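Local atomic coordinates of acetohydroxyacid synthase small subunit Related (Bacteroides thetaiotaomicron, PDB entry 2F06), a protein that is of unknown function but binds histidine in the crystal through its tandem ACT domains, and probably senses amino acids. Residues 87-92 with 131-136; 91-94 with 99-102. All coordinates share one frame; numbering follows the deposited sequence.

Both contacts start from helix 85-95 of the C-terminal ACT domain; their segments overlap at Gly91 and Phe92, though Phe92 works in contact 1 and Leu93 and Ser94 in contact 2. Contact 2 is local, joining the end of that helix to the beginning of strand 100-108 a few residues later; contact 1 joins it to residues 131-136, 39 residues further along the chain, which follow helix 121-130 and enter strand 134-136. Their centres lie 10 Å apart, and they meet where Leu90 CD2 packs on Ile100 CD1 at 3.7 Å. Strands 100-108 and 134-136 belong to the same antiparallel sheet. Together the contacts fasten one helix to two parts of the domain, and both also touch a second subunit.

Contact 1. Residues 87-92 with 131-136; sequences AKVLGF and KKVDLL
The nearest CA atoms are 7.4 Å apart, Val89 to Val133 and Phe92 to Lys131 alike, and no hydrogen bond joins the segments: the contact rests almost wholly on side chains. It belongs to the helix layer of the C-terminal ACT domain, where helix 85-95 meets the exit of helix 121-130. That exit is a Schellman motif, with Val133 N bonded to Leu128 O and Lys132, at positive phi, as the C-prime residue. The reversal delivers Lys131 and Val133 to helix 85-95, both with their CB atoms directed at it, while Asp134 to Leu136 continue into the sheet beside strand 69-80.

Phe92 buries more surface here than any other residue. The methylene chain of Lys131 lies over one face of its ring in a CH-pi contact: Lys131 CB stands 3.7 Å from the ring centroid, only 20° off the normal. A bend at chi2 (-59°) keeps the lysine chain over the ring, taking Lys131 CE to 3.6 Å from Phe92 CD1. On the opposite ring face sits Lys88 O, a carbonyl one turn back that also accepts the helical bond from Phe92 N. Aliphatic carbon thus lies over one face and a backbone oxygen over the other, each displaced toward the rim.

Val133 approaches differently, from the ring's edge, where its CG2 is 4.0 Å from Phe92 CD2. Val89 and Phe92 also touch Leu128 and Val127 of helix 121-130, respectively, extending the apolar seam. The side chain of Val89 is about 8 Å from a bound histidine, so this packing is near the ligand, though Val89 is not one of the pocket residues. One methyl of Val133 serves both partners, since the same CG2 that meets Phe92 also lies 4.1 Å from Val89 CG2.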
loop_
_atom_site.group_PDB
_atom_site.type_symbol
_atom_site.label_atom_id
_atom_site.label_comp_id
_atom_site.label_asym_id
_atom_site.label_seq_id
_atom_site.Cartn_x
_atom_site.Cartn_y
_atom_site.Cartn_z
ATOM N N ALA A 87 3.698 -15.204 -18.261
ATOM C CA ALA A 87 2.677 -16.177 -17.945
ATOM C C ALA A 87 3.233 -17.573 -17.712
ATOM O O ALA A 87 2.728 -18.287 -16.851
ATOM C CB ALA A 87 1.636 -16.262 -19.102
ATOM N N LYS A 88 4.200 -17.972 -18.553
ATOM C CA LYS A 88 4.776 -19.323 -18.532
ATOM C C LYS A 88 5.638 -19.452 -17.276
ATOM O O LYS A 88 5.578 -20.434 -16.532
ATOM C CB LYS A 88 5.530 -19.604 -19.862
ATOM C CG LYS A 88 6.247 -20.940 -19.994
ATOM C CD LYS A 88 6.744 -21.138 -21.480
ATOM C CE LYS A 88 8.057 -21.914 -21.591
ATOM N NZ LYS A 88 7.906 -23.448 -21.434
ATOM N N VAL A 89 6.414 -18.416 -16.999
ATOM C CA VAL A 89 7.206 -18.414 -15.805
ATOM C C VAL A 89 6.342 -18.541 -14.533
ATOM O O VAL A 89 6.692 -19.279 -13.622
ATOM C CB VAL A 89 8.097 -17.153 -15.712
ATOM C CG1 VAL A 89 8.753 -17.132 -14.383
ATOM C CG2 VAL A 89 9.184 -17.170 -16.855
ATOM N N LEU A 90 5.247 -17.797 -14.469
ATOM C CA LEU A 90 4.464 -17.653 -13.260
ATOM C C LEU A 90 3.715 -18.971 -13.026
ATOM O O LEU A 90 3.402 -19.359 -11.894
ATOM C CB LEU A 90 3.493 -16.476 -13.462
ATOM C CG LEU A 90 4.016 -15.021 -13.520
ATOM C CD1 LEU A 90 2.883 -14.003 -13.663
ATOM C CD2 LEU A 90 4.799 -14.668 -12.351
ATOM N N GLY A 91 3.432 -19.665 -14.127
ATOM C CA GLY A 91 2.714 -20.918 -14.087
ATOM C C GLY A 91 3.662 -21.991 -13.584
ATOM O O GLY A 91 3.245 -22.873 -12.828
ATOM N N PHE A 92 4.936 -21.927 -13.980
ATOM C CA PHE A 92 5.925 -22.839 -13.413
ATOM C C PHE A 92 5.907 -22.614 -11.907
ATOM O O PHE A 92 5.838 -23.548 -11.148
ATOM C CB PHE A 92 7.358 -22.592 -13.898
ATOM C CG PHE A 92 7.633 -22.923 -15.363
ATOM C CD1 PHE A 92 7.025 -23.968 -16.008
ATOM C CD2 PHE A 92 8.578 -22.154 -16.076
ATOM C CE1 PHE A 92 7.341 -24.268 -17.353
ATOM C CE2 PHE A 92 8.881 -22.411 -17.410
ATOM C CZ PHE A 92 8.264 -23.481 -18.046
ATOM N N LYS A 131 13.300 -25.253 -14.552
ATOM C CA LYS A 131 12.562 -24.979 -15.774
ATOM C C LYS A 131 13.370 -24.147 -16.805
ATOM O O LYS A 131 12.776 -23.594 -17.760
ATOM C CB LYS A 131 11.241 -24.288 -15.426
ATOM C CG LYS A 131 10.313 -25.092 -14.566
ATOM C CD LYS A 131 9.962 -26.415 -15.272
ATOM C CE LYS A 131 8.634 -26.944 -14.825
ATOM N NZ LYS A 131 8.332 -28.107 -15.675
ATOM N N LYS A 132 14.703 -24.053 -16.604
ATOM C CA LYS A 132 15.559 -23.398 -17.580
ATOM C C LYS A 132 15.138 -21.943 -17.884
ATOM O O LYS A 132 15.273 -21.471 -19.021
ATOM C CB LYS A 132 15.683 -24.244 -18.883
ATOM C CG LYS A 132 16.280 -25.689 -18.743
ATOM C CD LYS A 132 17.819 -25.763 -18.987
ATOM C CE LYS A 132 18.290 -24.693 -20.063
ATOM N NZ LYS A 132 19.409 -25.262 -20.976
ATOM N N VAL A 133 14.608 -21.252 -16.873
ATOM C CA VAL A 133 14.347 -19.795 -16.937
ATOM C C VAL A 133 15.674 -18.987 -16.862
ATOM O O VAL A 133 16.517 -19.331 -16.066
ATOM C CB VAL A 133 13.354 -19.352 -15.796
ATOM C CG1 VAL A 133 13.185 -17.852 -15.752
ATOM C CG2 VAL A 133 11.993 -20.021 -15.950
ATOM N N ASP A 134 15.897 -17.954 -17.701
ATOM C CA ASP A 134 17.093 -17.133 -17.575
ATOM C C ASP A 134 17.018 -16.374 -16.249
ATOM O O ASP A 134 16.209 -15.499 -16.097
ATOM C CB ASP A 134 17.191 -16.127 -18.730
ATOM C CG ASP A 134 17.278 -16.790 -20.089
ATOM O OD1 ASP A 134 17.765 -17.943 -20.193
ATOM O OD2 ASP A 134 16.867 -16.128 -21.062
ATOM N N LEU A 135 17.837 -16.746 -15.275
ATOM C CA LEU A 135 17.898 -15.977 -14.047
ATOM C C LEU A 135 18.960 -14.959 -14.326
ATOM O O LEU A 135 19.883 -15.216 -15.141
ATOM C CB LEU A 135 18.284 -16.852 -12.851
ATOM C CG LEU A 135 17.128 -17.619 -12.192
ATOM C CD1 LEU A 135 17.544 -18.991 -11.613
ATOM C CD2 LEU A 135 16.562 -16.717 -11.127
ATOM N N LEU A 136 18.882 -13.830 -13.644
ATOM C CA LEU A 136 20.003 -12.839 -13.688
ATOM C C LEU A 136 20.891 -12.975 -12.437
ATOM O O LEU A 136 20.378 -13.110 -11.309
ATOM C CB LEU A 136 19.451 -11.445 -13.821
ATOM C CG LEU A 136 18.577 -11.108 -15.048
ATOM C CD1 LEU A 136 18.049 -9.664 -14.915
ATOM C CD2 LEU A 136 19.295 -11.214 -16.385
#

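Contact 2. Residues 91-94 with 99-102; sequences GFLS and FIEY
Phe99 reaches Ser94 although its side chain sets off away from helix 85-95: the ring swings back and presents its edge to the helix. Phe99 and Glu101 are each modelled in two conformers, and their contacts hold for the one described. Ser94 CB lies in the ring plane, 3.8 Å from Phe99 CE1, and Ser94 CA is equally near that carbon. The touching part of the serine is thus its carbon framework. With CG beside the backbone N and anti to the carbonyl carbon (chi1 -49°), the phenyl group is carried back to the helix; the CA atoms of Ser94 and Phe99 are 5.9 Å apart.

A second, wholly aliphatic contact joins the next residue on each segment. Leu93 CD1 meets Ile100 CD1 at 3.9 Å, and the two side chains run at about a right angle, so a single methyl pair makes the junction. Leu93 points toward the returning chain and also packs on Cys124, Val127 and Leu128 of helix 121-130, whereas Ile100 rests on Ile116 of strand 111-118. Leu93 thus links its own helix to helix 121-130 and to the start of strand 100-108.

No hydrogen bond crosses between the segments. The polar bonds at residues 99-102 instead tie the chain to its neighbouring strand: Phe99 N is bonded to Ser119 OG, and Glu101 and Tyr102 face Arg117 together in a classic beta bulge. Glu101 OE1 makes a salt bridge with Lys16 NZ of the second subunit, on which Leu20 also packs against Ile100. The arrangement is a tight helix-to-strand return, the alpha-beta connection of an ACT-domain beta-alpha-beta-beta-alpha-beta fold.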
loop_
_atom_site.group_PDB
_atom_site.type_symbol
_atom_site.label_atom_id
_atom_site.label_comp_id
_atom_site.label_asym_id
_atom_site.label_seq_id
_atom_site.Cartn_x
_atom_site.Cartn_y
_atom_site.Cartn_z
ATOM N N GLY A 91 3.432 -19.665 -14.127
ATOM C CA GLY A 91 2.714 -20.918 -14.087
ATOM C C GLY A 91 3.662 -21.991 -13.584
ATOM O O GLY A 91 3.245 -22.873 -12.828
ATOM N N PHE A 92 4.936 -21.927 -13.980
ATOM C CA PHE A 92 5.925 -22.839 -13.413
ATOM C C PHE A 92 5.907 -22.614 -11.907
ATOM O O PHE A 92 5.838 -23.548 -11.148
ATOM C CB PHE A 92 7.358 -22.592 -13.898
ATOM C CG PHE A 92 7.633 -22.923 -15.363
ATOM C CD1 PHE A 92 7.025 -23.968 -16.008
ATOM C CD2 PHE A 92 8.578 -22.154 -16.076
ATOM C CE1 PHE A 92 7.341 -24.268 -17.353
ATOM C CE2 PHE A 92 8.881 -22.411 -17.410
ATOM C CZ PHE A 92 8.264 -23.481 -18.046
ATOM N N LEU A 93 5.950 -21.364 -11.458
ATOM C CA LEU A 93 6.101 -21.100 -10.024
ATOM C C LEU A 93 4.876 -21.527 -9.297
ATOM O O LEU A 93 4.966 -22.197 -8.269
ATOM C CB LEU A 93 6.360 -19.609 -9.722
ATOM C CG LEU A 93 7.689 -19.108 -10.225
ATOM C CD1 LEU A 93 7.769 -17.634 -10.262
ATOM C CD2 LEU A 93 8.748 -19.725 -9.342
ATOM N N SER A 94 3.715 -21.132 -9.798
ATOM C CA SER A 94 2.514 -21.451 -9.065
ATOM C C SER A 94 2.201 -22.986 -9.022
ATOM O O SER A 94 1.801 -23.494 -7.977
ATOM C CB SER A 94 1.355 -20.555 -9.510
ATOM O OG SER A 94 0.700 -21.084 -10.627
ATOM N N PHE A 99 4.654 -18.357 -4.655
ATOM C CA PHE A 99 3.853 -17.223 -5.107
ATOM C C PHE A 99 4.634 -15.881 -5.089
ATOM O O PHE A 99 5.716 -15.776 -4.447
ATOM C CB PHE A 99 2.491 -17.219 -4.396
ATOM C CG PHE A 99 1.793 -18.568 -4.436
ATOM C CD1 PHE A 99 1.556 -19.210 -5.657
ATOM C CD2 PHE A 99 1.412 -19.215 -3.260
ATOM C CE1 PHE A 99 0.940 -20.466 -5.705
ATOM C CE2 PHE A 99 0.790 -20.465 -3.305
ATOM C CZ PHE A 99 0.555 -21.091 -4.529
ATOM N N ILE A 100 4.151 -14.911 -5.868
ATOM C CA ILE A 100 4.830 -13.619 -6.022
ATOM C C ILE A 100 4.314 -12.670 -4.938
ATOM O O ILE A 100 3.100 -12.508 -4.870
ATOM C CB ILE A 100 4.480 -13.048 -7.443
ATOM C CG1 ILE A 100 4.755 -14.078 -8.585
ATOM C CG2 ILE A 100 5.139 -11.717 -7.680
ATOM C CD1 ILE A 100 6.258 -14.234 -9.024
ATOM N N GLU A 101 5.157 -12.133 -4.027
ATOM C CA GLU A 101 4.649 -11.093 -3.118
ATOM C C GLU A 101 4.520 -9.768 -3.871
ATOM O O GLU A 101 3.463 -9.136 -3.797
ATOM C CB GLU A 101 5.419 -10.955 -1.799
ATOM C CG GLU A 101 4.951 -11.937 -0.689
ATOM C CD GLU A 101 3.414 -11.980 -0.459
ATOM O OE1 GLU A 101 2.763 -10.907 -0.288
ATOM O OE2 GLU A 101 2.856 -13.107 -0.436
ATOM N N TYR A 102 5.546 -9.401 -4.629
ATOM C CA TYR A 102 5.486 -8.347 -5.669
ATOM C C TYR A 102 6.564 -8.592 -6.712
ATOM O O TYR A 102 7.497 -9.430 -6.536
ATOM C CB TYR A 102 5.640 -6.911 -5.109
ATOM C CG TYR A 102 6.889 -6.735 -4.259
ATOM C CD1 TYR A 102 6.878 -7.007 -2.858
ATOM C CD2 TYR A 102 8.092 -6.311 -4.846
ATOM C CE1 TYR A 102 8.084 -6.811 -2.060
ATOM C CE2 TYR A 102 9.212 -6.125 -4.108
ATOM C CZ TYR A 102 9.228 -6.386 -2.727
ATOM O OH TYR A 102 10.449 -6.203 -2.096
#